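Local coordinates for putative thiosugar synthase (Amycolatopsis orientalis, PDB 4N6F), which probably builds 2-thiosugar phosphates from a hexose phosphate with sulphur from a carrier protein, as a TIM-barrel relative of the thiazole synthase ThiG, at residues R23-V28 with A236-L241; P141-D146 with A159-M164; T149-E154 with E185-P190; V191-G196 with L209-T214. One frame throughout, in Å; residues are numbered along the deposited sequence.

All four contacts belong to one TIM barrel. Interaction 1 joins the first barrel strand to the last helix, and the other three lie inside the long loop of chain it closes. Within it, the segments of interactions 2 and 3 alternate, and interaction 4 follows both. Interactions 2 and 4 are parallel strand pairs of the same sheet, with centres about 9 Å apart. They bring pocket residues together from successive strands: Arg162 and Glu194 form a salt bridge and line the fructose-6-phosphate site. Interaction 3 joins helix 147-156 to the turn into strand 191-194, its centre about 21 Å from that of interaction 1. Strands 26-28 and 213-216 are neighbours, so interactions 1 and 4 touch.

Interaction 1 (R23-V28 with A236-L241); sequences RSRILV and AALAGL
Arg25 NH1 is the best-held polar atom here. One hydrogen bond grips it, to Ser212 O, in the loop just before strand 213-216. No hydrogen bond crosses between 23-28 and 236-241; the two meet by van der Waals packing. Arg25 has CG anti to the carbonyl carbon (chi1 -57°), and the chain bends at chi2 (-69°). The guanidinium thereby reaches Leu241, one turn on from Ala237. Leu241 comes over one face of it, with CD2 3.6 Å above the guanidinium plane and offset toward the rim. The two side chains cross at about a right angle. Nearer the backbone, Arg25 CB rests on Ala237 CB at 3.6 Å. Ile26 CD1 reaches the same methyl at 3.9 Å. An alanine in place of Arg25 would lose the guanidinium against Leu241 and the bond to Ser212 O, and would probably leave helix 226-245 less firmly packed on 23-28. The contact sets the last helix of the barrel, 226-245, against the start of its first strand, 26-28. Helix 200-208 fills in beside them, with Val203 on both Ile26 and Ala237. A further face of helix 226-245 meets the second subunit, where Ala236 packs on Ala239 of that chain.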
loop_
_atom_site.group_PDB
_atom_site.type_symbol
_atom_site.label_atom_id
_atom_site.label_comp_id
_atom_site.label_asym_id
_atom_site.label_seq_id
_atom_site.Cartn_x
_atom_site.Cartn_y
_atom_site.Cartn_z
ATOM N N ARG A 23 -10.025 16.976 -0.209
ATOM C CA ARG A 23 -9.168 16.377 0.811
ATOM C C ARG A 23 -8.971 14.867 0.650
ATOM O O ARG A 23 -7.860 14.357 0.832
ATOM C CB ARG A 23 -9.756 16.620 2.200
ATOM C CG ARG A 23 -9.803 18.074 2.627
ATOM C CD ARG A 23 -10.337 18.199 4.051
ATOM N NE ARG A 23 -9.634 19.248 4.782
ATOM C CZ ARG A 23 -9.929 20.544 4.726
ATOM N NH1 ARG A 23 -10.931 20.982 3.973
ATOM N NH2 ARG A 23 -9.212 21.415 5.433
ATOM N N SER A 24 -10.057 14.149 0.375
ATOM C CA SER A 24 -10.000 12.703 0.242
ATOM C C SER A 24 -9.066 12.330 -0.883
ATOM O O SER A 24 -9.102 12.941 -1.942
ATOM C CB SER A 24 -11.372 12.110 -0.071
ATOM O OG SER A 24 -12.342 12.616 0.824
ATOM N N ARG A 25 -8.263 11.303 -0.638
ATOM C CA ARG A 25 -7.256 10.839 -1.572
ATOM C C ARG A 25 -7.757 9.738 -2.506
ATOM O O ARG A 25 -7.007 9.254 -3.351
ATOM C CB ARG A 25 -6.065 10.315 -0.775
ATOM C CG ARG A 25 -5.477 11.335 0.175
ATOM C CD ARG A 25 -4.814 12.425 -0.634
ATOM N NE ARG A 25 -4.311 13.511 0.192
ATOM C CZ ARG A 25 -3.346 14.345 -0.180
ATOM N NH1 ARG A 25 -2.758 14.226 -1.365
ATOM N NH2 ARG A 25 -2.960 15.299 0.650
ATOM N N ILE A 26 -9.010 9.332 -2.328
ATOM C CA ILE A 26 -9.669 8.384 -3.211
ATOM C C ILE A 26 -10.853 9.092 -3.859
ATOM O O ILE A 26 -11.718 9.625 -3.157
ATOM C CB ILE A 26 -10.200 7.164 -2.434
ATOM C CG1 ILE A 26 -9.062 6.380 -1.769
ATOM C CG2 ILE A 26 -10.970 6.243 -3.355
ATOM C CD1 ILE A 26 -8.078 5.765 -2.748
ATOM N N LEU A 27 -10.871 9.119 -5.188
ATOM C CA LEU A 27 -12.053 9.511 -5.939
ATOM C C LEU A 27 -12.697 8.228 -6.440
ATOM O O LEU A 27 -11.995 7.287 -6.815
ATOM C CB LEU A 27 -11.690 10.408 -7.124
ATOM C CG LEU A 27 -11.055 11.775 -6.852
ATOM C CD1 LEU A 27 -10.602 12.421 -8.149
ATOM C CD2 LEU A 27 -12.031 12.707 -6.195
ATOM N N VAL A 28 -14.023 8.181 -6.442
ATOM C CA VAL A 28 -14.740 7.006 -6.916
ATOM C C VAL A 28 -15.530 7.351 -8.164
ATOM O O VAL A 28 -16.398 8.229 -8.140
ATOM C CB VAL A 28 -15.692 6.442 -5.853
ATOM C CG1 VAL A 28 -16.353 5.174 -6.371
ATOM C CG2 VAL A 28 -14.938 6.141 -4.569
ATOM N N ALA A 236 -4.871 2.666 2.234
ATOM C CA ALA A 236 -3.689 2.571 1.389
ATOM C C ALA A 236 -3.239 3.934 0.861
ATOM O O ALA A 236 -2.039 4.184 0.703
ATOM C CB ALA A 236 -3.945 1.624 0.230
ATOM N N ALA A 237 -4.207 4.789 0.562
ATOM C CA ALA A 237 -3.935 6.144 0.087
ATOM C C ALA A 237 -3.240 6.950 1.178
ATOM O O ALA A 237 -2.271 7.657 0.925
ATOM C CB ALA A 237 -5.232 6.826 -0.333
ATOM N N LEU A 238 -3.738 6.819 2.400
ATOM C CA LEU A 238 -3.147 7.511 3.537
ATOM C C LEU A 238 -1.769 6.965 3.893
ATOM O O LEU A 238 -0.862 7.749 4.147
ATOM C CB LEU A 238 -4.094 7.487 4.739
ATOM C CG LEU A 238 -5.380 8.303 4.474
ATOM C CD1 LEU A 238 -6.384 8.162 5.617
ATOM C CD2 LEU A 238 -5.085 9.784 4.225
ATOM N N ALA A 239 -1.598 5.640 3.878
ATOM C CA ALA A 239 -0.282 5.029 4.105
ATOM C C ALA A 239 0.712 5.453 3.042
ATOM O O ALA A 239 1.872 5.699 3.336
ATOM C CB ALA A 239 -0.380 3.507 4.117
ATOM N N GLY A 240 0.261 5.491 1.796
ATOM C CA GLY A 240 1.117 5.855 0.676
ATOM C C GLY A 240 1.574 7.296 0.751
ATOM O O GLY A 240 2.708 7.608 0.415
ATOM N N LEU A 241 0.667 8.171 1.167
ATOM C CA LEU A 241 0.966 9.580 1.346
ATOM C C LEU A 241 2.024 9.738 2.435
ATOM O O LEU A 241 3.067 10.352 2.206
ATOM C CB LEU A 241 -0.306 10.347 1.704
ATOM C CG LEU A 241 -0.163 11.849 1.957
ATOM C CD1 LEU A 241 0.147 12.579 0.658
ATOM C CD2 LEU A 241 -1.421 12.411 2.605
#

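Interaction 2 (P141-D146 with A159-M164); sequences PFILPD and AALRVM
Backbone hydrogen bonds pair the two strands in parallel. Arg162 N gives to Pro141 O at 2.8 Å, nearly along the C=O axis. Ile143 N then gives to Arg162 O at 2.9 Å. Met164 N completes the ladder on Ile143 O. CA-H...O contacts add to it, as from Phe142 CA to Arg162 O at 3.3 Å. On the face with Phe142 and Arg162, the arginine chain bends at chi2 and chi3, and Phe142 CB comes over one face of its guanidinium, 3.3 Å above the plane. The ring and guanidinium planes are 23° apart. The polar end is held outside the pair: NE and NH1 make salt bridges to Glu194 and Asp112, and NH2 bonds to Leu140 O. Apolar contacts cover the rest. Met164 CE reaches Phe142 CZ at 3.9 Å, and Leu144 CD2 lies 3.6 Å from Met164 SD. On the Ile143 and Val163 side, Leu161 CD2 meets Ile143 CG1 at 3.8 Å. Both Phe142 and Arg162 touch the fructose-6-phosphate. The pair spans a beta-alpha-beta crossover, with helix 147-156 packed over Ile143 and Leu161 and strand 191-194 next in the sheet.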
loop_
_atom_site.group_PDB
_atom_site.type_symbol
_atom_site.label_atom_id
_atom_site.label_comp_id
_atom_site.label_asym_id
_atom_site.label_seq_id
_atom_site.Cartn_x
_atom_site.Cartn_y
_atom_site.Cartn_z
ATOM N N PRO A 141 -8.896 16.951 -16.763
ATOM C CA PRO A 141 -8.798 16.080 -17.928
ATOM C C PRO A 141 -8.033 14.788 -17.669
ATOM O O PRO A 141 -7.205 14.720 -16.763
ATOM C CB PRO A 141 -8.079 16.949 -18.967
ATOM C CG PRO A 141 -7.349 17.987 -18.188
ATOM C CD PRO A 141 -8.012 18.131 -16.864
ATOM N N PHE A 142 -8.324 13.779 -18.484
ATOM C CA PHE A 142 -7.708 12.458 -18.407
ATOM C C PHE A 142 -6.810 12.315 -19.629
ATOM O O PHE A 142 -7.253 12.564 -20.759
ATOM C CB PHE A 142 -8.821 11.403 -18.428
ATOM C CG PHE A 142 -8.387 10.002 -18.064
ATOM C CD1 PHE A 142 -7.296 9.754 -17.250
ATOM C CD2 PHE A 142 -9.139 8.925 -18.495
ATOM C CE1 PHE A 142 -6.938 8.454 -16.916
ATOM C CE2 PHE A 142 -8.785 7.620 -18.171
ATOM C CZ PHE A 142 -7.684 7.383 -17.376
ATOM N N ILE A 143 -5.546 11.961 -19.402
ATOM C CA ILE A 143 -4.580 11.771 -20.483
ATOM C C ILE A 143 -3.721 10.530 -20.286
ATOM O O ILE A 143 -3.543 10.038 -19.159
ATOM C CB ILE A 143 -3.630 12.986 -20.654
ATOM C CG1 ILE A 143 -2.781 13.224 -19.402
ATOM C CG2 ILE A 143 -4.423 14.241 -20.990
ATOM C CD1 ILE A 143 -1.556 14.082 -19.642
ATOM N N LEU A 144 -3.215 10.011 -21.407
ATOM C CA LEU A 144 -2.075 9.115 -21.410
ATOM C C LEU A 144 -0.858 9.907 -20.984
ATOM O O LEU A 144 -0.707 11.070 -21.385
ATOM C CB LEU A 144 -1.826 8.527 -22.806
ATOM C CG LEU A 144 -2.959 7.734 -23.457
ATOM C CD1 LEU A 144 -2.541 7.246 -24.839
ATOM C CD2 LEU A 144 -3.368 6.569 -22.579
ATOM N N PRO A 145 0.021 9.288 -20.175
ATOM C CA PRO A 145 1.172 10.018 -19.661
ATOM C C PRO A 145 2.044 10.525 -20.798
ATOM O O PRO A 145 2.769 9.759 -21.423
ATOM C CB PRO A 145 1.907 8.980 -18.797
ATOM C CG PRO A 145 1.393 7.649 -19.234
ATOM C CD PRO A 145 -0.008 7.890 -19.711
ATOM N N ASP A 146 1.912 11.806 -21.096
ATOM C CA ASP A 146 2.707 12.457 -22.115
ATOM C C ASP A 146 2.985 13.870 -21.639
ATOM O O ASP A 146 2.072 14.635 -21.337
ATOM C CB ASP A 146 1.987 12.495 -23.460
ATOM C CG ASP A 146 2.784 13.226 -24.513
ATOM O OD1 ASP A 146 3.812 12.679 -24.943
ATOM O OD2 ASP A 146 2.401 14.349 -24.908
ATOM N N ALA A 159 -7.152 22.436 -13.510
ATOM C CA ALA A 159 -7.042 22.390 -12.052
ATOM C C ALA A 159 -6.162 21.230 -11.589
ATOM O O ALA A 159 -5.365 21.368 -10.667
ATOM C CB ALA A 159 -8.427 22.281 -11.425
ATOM N N ALA A 160 -6.327 20.084 -12.236
ATOM C CA ALA A 160 -5.606 18.867 -11.896
ATOM C C ALA A 160 -5.597 17.979 -13.132
ATOM O O ALA A 160 -6.396 18.181 -14.051
ATOM C CB ALA A 160 -6.280 18.147 -10.740
ATOM N N LEU A 161 -4.683 17.016 -13.149
ATOM C CA LEU A 161 -4.501 16.107 -14.272
ATOM C C LEU A 161 -4.769 14.695 -13.836
ATOM O O LEU A 161 -4.158 14.220 -12.890
ATOM C CB LEU A 161 -3.049 16.137 -14.748
ATOM C CG LEU A 161 -2.720 16.737 -16.095
ATOM C CD1 LEU A 161 -1.264 16.437 -16.411
ATOM C CD2 LEU A 161 -3.631 16.164 -17.177
ATOM N N ARG A 162 -5.659 14.016 -14.530
ATOM C CA ARG A 162 -5.824 12.586 -14.335
ATOM C C ARG A 162 -4.952 11.904 -15.383
ATOM O O ARG A 162 -5.006 12.251 -16.572
ATOM C CB ARG A 162 -7.296 12.186 -14.455
ATOM C CG ARG A 162 -8.194 12.839 -13.403
ATOM C CD ARG A 162 -9.600 13.135 -13.926
ATOM N NE ARG A 162 -10.206 11.935 -14.493
ATOM C CZ ARG A 162 -10.930 11.883 -15.616
ATOM N NH1 ARG A 162 -11.391 10.709 -16.032
ATOM N NH2 ARG A 162 -11.189 12.968 -16.332
ATOM N N VAL A 163 -4.131 10.957 -14.932
ATOM C CA VAL A 163 -3.122 10.320 -15.782
ATOM C C VAL A 163 -3.318 8.800 -15.760
ATOM O O VAL A 163 -3.465 8.206 -14.698
ATOM C CB VAL A 163 -1.699 10.699 -15.299
ATOM C CG1 VAL A 163 -0.636 9.947 -16.073
ATOM C CG2 VAL A 163 -1.480 12.200 -15.450
ATOM N N MET A 164 -3.332 8.177 -16.938
ATOM C CA MET A 164 -3.683 6.765 -17.052
ATOM C C MET A 164 -2.551 5.888 -16.567
ATOM O O MET A 164 -1.424 6.022 -17.022
ATOM C CB MET A 164 -4.049 6.395 -18.487
ATOM C CG MET A 164 -4.271 4.901 -18.708
ATOM S SD MET A 164 -5.121 4.503 -20.253
ATOM C CE MET A 164 -6.795 4.318 -19.672
#

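Interaction 3 (T149-E154 with E185-P190); sequences TARALE and EQIGIP. With CA (calcium ion), chain E.
Residues 149-154 form regular helix, while 185-190 leaves helix 177-186 at Ile187, where the backbone turns extended before bending back at Gly188. The two run close at two places: the CA atoms of Arg151 and Ile187 are 6.7 Å apart, as are those of Glu154 and Ile189. Ile187 makes the apolar contact. Its CD1 sits 3.6 Å from Ala150 CB and also meets the CG of Arg151. In the TIM barrel this joins the outer helix 147-156 to the turn that leads from helix 177-186 into strand 191-194. On the barrel side, Leu161 of strand 161-164 packs on Ala150. Glu154 makes the polar link. Its chain runs extended from a CG anti to the backbone N (chi1 173°), so the carboxylate reaches the turn. Gly188 N donates to Glu154 OE1 at 2.9 Å in an almost straight bond, 177° at the hydrogen, arriving from above the carboxylate plane. A side chain at Gly188 would clash with OE2. That oxygen accepts a bond from a water at 2.5 Å, and this water binds the calcium ion. The ion is also held by Gly188 O at 2.7 Å. Glu154 is thus second-shell to the metal, whose charge may favour its ionised form. An alanine here would lose both carboxylate bonds and would probably leave the Gly188 turn and the metal-bound water less well fixed. One turn earlier in the helix, another water takes a weak bond from Arg151 NE and donates to Gln186 O at 2.8 Å.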
loop_
_atom_site.group_PDB
_atom_site.type_symbol
_atom_site.label_atom_id
_atom_site.label_comp_id
_atom_site.label_asym_id
_atom_site.label_seq_id
_atom_site.Cartn_x
_atom_site.Cartn_y
_atom_site.Cartn_z
ATOM N N THR A 149 1.653 16.999 -23.649
ATOM C CA THR A 149 0.223 17.116 -23.379
ATOM C C THR A 149 -0.012 17.715 -21.988
ATOM O O THR A 149 -0.806 18.647 -21.826
ATOM C CB THR A 149 -0.473 15.740 -23.463
ATOM O OG1 THR A 149 -0.183 15.129 -24.729
ATOM C CG2 THR A 149 -1.990 15.879 -23.300
ATOM N N ALA A 150 0.690 17.182 -20.993
ATOM C CA ALA A 150 0.514 17.623 -19.619
ATOM C C ALA A 150 0.855 19.108 -19.477
ATOM O O ALA A 150 0.131 19.867 -18.820
ATOM C CB ALA A 150 1.367 16.780 -18.684
ATOM N N ARG A 151 1.945 19.524 -20.113
ATOM C CA ARG A 151 2.352 20.923 -20.093
ATOM C C ARG A 151 1.362 21.863 -20.778
ATOM O O ARG A 151 1.117 22.974 -20.296
ATOM C CB ARG A 151 3.742 21.084 -20.714
ATOM C CG ARG A 151 4.844 20.467 -19.878
ATOM C CD ARG A 151 6.209 20.722 -20.501
ATOM N NE ARG A 151 7.298 20.338 -19.604
ATOM C CZ ARG A 151 8.560 20.144 -19.983
ATOM N NH1 ARG A 151 8.916 20.271 -21.260
ATOM N NH2 ARG A 151 9.471 19.789 -19.089
ATOM N N ALA A 152 0.812 21.446 -21.909
ATOM C CA ALA A 152 -0.206 22.253 -22.569
ATOM C C ALA A 152 -1.426 22.388 -21.652
ATOM O O ALA A 152 -2.052 23.447 -21.588
ATOM C CB ALA A 152 -0.599 21.621 -23.897
ATOM N N LEU A 153 -1.760 21.316 -20.934
ATOM C CA LEU A 153 -2.923 21.346 -20.038
ATOM C C LEU A 153 -2.688 22.221 -18.817
ATOM O O LEU A 153 -3.590 22.939 -18.382
ATOM C CB LEU A 153 -3.374 19.929 -19.653
ATOM C CG LEU A 153 -4.012 19.184 -20.829
ATOM C CD1 LEU A 153 -4.242 17.725 -20.481
ATOM C CD2 LEU A 153 -5.307 19.834 -21.308
ATOM N N GLU A 154 -1.473 22.202 -18.282
ATOM C CA GLU A 154 -1.132 23.122 -17.203
ATOM C C GLU A 154 -1.177 24.567 -17.697
ATOM O O GLU A 154 -1.716 25.435 -17.032
ATOM C CB GLU A 154 0.239 22.807 -16.593
ATOM C CG GLU A 154 0.681 23.859 -15.575
ATOM C CD GLU A 154 1.902 23.466 -14.751
ATOM O OE1 GLU A 154 2.598 22.479 -15.085
ATOM O OE2 GLU A 154 2.167 24.158 -13.744
ATOM N N GLU A 185 6.889 15.274 -11.397
ATOM C CA GLU A 185 8.009 16.198 -11.120
ATOM C C GLU A 185 7.960 17.450 -11.988
ATOM O O GLU A 185 8.287 18.529 -11.525
ATOM C CB GLU A 185 9.365 15.516 -11.341
ATOM C CG GLU A 185 9.679 14.409 -10.344
ATOM C CD GLU A 185 10.982 13.671 -10.653
ATOM O OE1 GLU A 185 11.686 14.045 -11.617
ATOM O OE2 GLU A 185 11.302 12.708 -9.931
ATOM N N GLN A 186 7.554 17.303 -13.240
ATOM C CA GLN A 186 7.603 18.407 -14.212
ATOM C C GLN A 186 6.376 19.310 -14.208
ATOM O O GLN A 186 6.420 20.430 -14.721
ATOM C CB GLN A 186 7.801 17.839 -15.626
ATOM C CG GLN A 186 9.201 17.299 -15.872
ATOM C CD GLN A 186 10.283 18.342 -15.656
ATOM O OE1 GLN A 186 11.290 18.067 -15.018
ATOM N NE2 GLN A 186 10.076 19.546 -16.172
ATOM N N ILE A 187 5.282 18.826 -13.634
ATOM C CA ILE A 187 3.980 19.490 -13.733
ATOM C C ILE A 187 3.629 20.150 -12.403
ATOM O O ILE A 187 3.865 19.594 -11.354
ATOM C CB ILE A 187 2.909 18.458 -14.172
ATOM C CG1 ILE A 187 3.233 17.934 -15.577
ATOM C CG2 ILE A 187 1.510 19.039 -14.154
ATOM C CD1 ILE A 187 3.369 18.993 -16.652
ATOM N N GLY A 188 3.089 21.360 -12.463
ATOM C CA GLY A 188 2.772 22.128 -11.269
ATOM C C GLY A 188 1.371 21.924 -10.726
ATOM O O GLY A 188 1.040 22.439 -9.664
ATOM N N ILE A 189 0.529 21.184 -11.432
ATOM C CA ILE A 189 -0.821 20.936 -10.923
ATOM C C ILE A 189 -0.898 19.523 -10.355
ATOM O O ILE A 189 -0.145 18.646 -10.773
ATOM C CB ILE A 189 -1.906 21.188 -11.980
ATOM C CG1 ILE A 189 -1.625 20.436 -13.268
ATOM C CG2 ILE A 189 -2.002 22.684 -12.268
ATOM C CD1 ILE A 189 -2.796 20.445 -14.225
ATOM N N PRO A 190 -1.804 19.300 -9.395
ATOM C CA PRO A 190 -1.924 17.968 -8.825
ATOM C C PRO A 190 -2.259 16.895 -9.873
ATOM O O PRO A 190 -3.009 17.162 -10.814
ATOM C CB PRO A 190 -3.077 18.117 -7.829
ATOM C CG PRO A 190 -3.097 19.557 -7.482
ATOM C CD PRO A 190 -2.721 20.252 -8.752
HETATM CA CA CA E . 0.348 25.034 -9.743
HETATM O O HOH W 1 6.961 21.597 -17.172
HETATM O O HOH W 2 0.557 25.420 -12.273
HETATM O O HOH W 3 -0.147 27.222 -9.965
#

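Interaction 4 (V191-G196 with L209-T214); sequences VVVEGG and LGASAT. With F6R (fructose -6-phosphate), chain F.
This is the beta-alpha-beta unit of strands 191-194 and 213-216 in the TIM barrel, and strand 191-194 ends in the sugar-phosphate pocket. The strands pair in parallel. Ser212 N donates to Val191 O at 2.8 Å, nearly along the C=O axis. Val193 N donates to Ala213 O at 2.9 Å, in the carbonyl plane. A water ties the entry of the strands together: Val191 N gives to it, it gives to Gly210 O, and Ser212 OG lies 2.6 Å from it. Val193 CG2, anti to the carbonyl carbon, meets Ala211 CB at 3.6 Å. At the pocket end, Glu194 extends from a CG anti to the backbone N (chi1 178°). Its OE1 accepts a hydrogen bond from O4 of the fructose-6-phosphate at 2.5 Å, its OE2 being the one paired with Arg162. Gly196 N donates to the phosphate oxygen O3P at 2.9 Å. The backbone at Gly195 leaves no room for a CB, and positive phi favours glycine at Gly196; this probably helps the turn approach the phosphate. Gly210 closes the preceding helix with a Schellman motif. Helix 200-208 connects the strands and covers Val193 and Thr214, and strand 161-164 pairs with 191-194 on its other edge.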
loop_
_atom_site.group_PDB
_atom_site.type_symbol
_atom_site.label_atom_id
_atom_site.label_comp_id
_atom_site.label_asym_id
_atom_site.label_seq_id
_atom_site.Cartn_x
_atom_site.Cartn_y
_atom_site.Cartn_z
ATOM N N VAL A 191 -1.685 15.709 -9.686
ATOM C CA VAL A 191 -1.910 14.560 -10.543
ATOM C C VAL A 191 -2.725 13.496 -9.795
ATOM O O VAL A 191 -2.419 13.141 -8.645
ATOM C CB VAL A 191 -0.569 13.972 -11.050
ATOM C CG1 VAL A 191 -0.759 12.615 -11.712
ATOM C CG2 VAL A 191 0.084 14.929 -12.034
ATOM N N VAL A 192 -3.785 13.036 -10.455
ATOM C CA VAL A 192 -4.629 11.939 -9.999
ATOM C C VAL A 192 -4.310 10.735 -10.887
ATOM O O VAL A 192 -4.435 10.810 -12.117
ATOM C CB VAL A 192 -6.141 12.278 -10.136
ATOM C CG1 VAL A 192 -7.015 11.099 -9.720
ATOM C CG2 VAL A 192 -6.516 13.514 -9.322
ATOM N N VAL A 193 -3.885 9.635 -10.280
ATOM C CA VAL A 193 -3.633 8.402 -11.035
ATOM C C VAL A 193 -4.956 7.646 -11.222
ATOM O O VAL A 193 -5.755 7.523 -10.289
ATOM C CB VAL A 193 -2.559 7.520 -10.356
ATOM C CG1 VAL A 193 -2.430 6.168 -11.041
ATOM C CG2 VAL A 193 -1.217 8.232 -10.401
ATOM N N GLU A 194 -5.188 7.163 -12.444
ATOM C CA GLU A 194 -6.489 6.617 -12.813
ATOM C C GLU A 194 -6.370 5.628 -13.970
ATOM O O GLU A 194 -5.549 5.801 -14.873
ATOM C CB GLU A 194 -7.427 7.770 -13.187
ATOM C CG GLU A 194 -8.827 7.375 -13.657
ATOM C CD GLU A 194 -9.715 8.584 -13.908
ATOM O OE1 GLU A 194 -10.756 8.436 -14.596
ATOM O OE2 GLU A 194 -9.370 9.701 -13.430
ATOM N N GLY A 195 -7.208 4.594 -13.936
ATOM C CA GLY A 195 -7.275 3.616 -15.008
ATOM C C GLY A 195 -6.495 2.359 -14.686
ATOM O O GLY A 195 -5.269 2.385 -14.543
ATOM N N GLY A 196 -7.210 1.246 -14.572
ATOM C CA GLY A 196 -6.571 -0.049 -14.387
ATOM C C GLY A 196 -6.129 -0.341 -12.964
ATOM O O GLY A 196 -5.449 -1.333 -12.727
ATOM N N LEU A 209 4.587 7.657 -5.908
ATOM C CA LEU A 209 5.096 8.368 -7.086
ATOM C C LEU A 209 4.885 9.891 -6.979
ATOM O O LEU A 209 5.350 10.629 -7.831
ATOM C CB LEU A 209 4.403 7.868 -8.358
ATOM C CG LEU A 209 4.546 6.386 -8.705
ATOM C CD1 LEU A 209 3.782 6.110 -9.983
ATOM C CD2 LEU A 209 6.002 5.979 -8.850
ATOM N N GLY A 210 4.184 10.342 -5.944
ATOM C CA GLY A 210 3.815 11.758 -5.801
ATOM C C GLY A 210 2.395 12.114 -6.253
ATOM O O GLY A 210 2.032 13.280 -6.279
ATOM N N ALA A 211 1.587 11.131 -6.625
ATOM C CA ALA A 211 0.186 11.419 -6.971
ATOM C C ALA A 211 -0.507 12.054 -5.760
ATOM O O ALA A 211 -0.191 11.725 -4.615
ATOM C CB ALA A 211 -0.550 10.166 -7.404
ATOM N N SER A 212 -1.413 12.988 -6.024
ATOM C CA SER A 212 -2.193 13.622 -4.960
ATOM C C SER A 212 -3.406 12.773 -4.620
ATOM O O SER A 212 -3.967 12.895 -3.526
ATOM C CB SER A 212 -2.662 15.013 -5.389
ATOM O OG SER A 212 -1.557 15.872 -5.569
ATOM N N ALA A 213 -3.828 11.938 -5.570
ATOM C CA ALA A 213 -4.989 11.083 -5.372
ATOM C C ALA A 213 -5.053 9.999 -6.440
ATOM O O ALA A 213 -4.275 9.994 -7.417
ATOM C CB ALA A 213 -6.270 11.917 -5.397
ATOM N N THR A 214 -6.001 9.093 -6.237
ATOM C CA THR A 214 -6.266 8.003 -7.150
ATOM C C THR A 214 -7.763 7.931 -7.412
ATOM O O THR A 214 -8.562 8.108 -6.495
ATOM C CB THR A 214 -5.809 6.673 -6.531
ATOM O OG1 THR A 214 -4.430 6.782 -6.172
ATOM C CG2 THR A 214 -5.963 5.532 -7.512
HETATM C C1 F6R F . -14.110 8.823 -15.866
HETATM C C2 F6R F . -14.528 7.558 -15.170
HETATM C C3 F6R F . -14.117 6.191 -15.659
HETATM C C4 F6R F . -12.659 5.960 -15.258
HETATM C C5 F6R F . -12.276 4.480 -15.350
HETATM C C6 F6R F . -11.080 4.168 -14.473
HETATM O O2 F6R F . -15.186 7.622 -14.130
HETATM O O3 F6R F . -14.275 5.996 -17.068
HETATM O O4 F6R F . -11.801 6.715 -16.128
HETATM O O5 F6R F . -13.353 3.635 -14.952
HETATM O O6 F6R F . -10.678 2.827 -14.728
HETATM P P F6R F . -11.039 1.606 -13.769
HETATM O O1P F6R F . -12.482 1.341 -14.080
HETATM O O2P F6R F . -10.805 2.067 -12.356
HETATM O O3P F6R F . -10.035 0.581 -14.211
HETATM O O HOH W 4 0.200 15.402 -7.363
#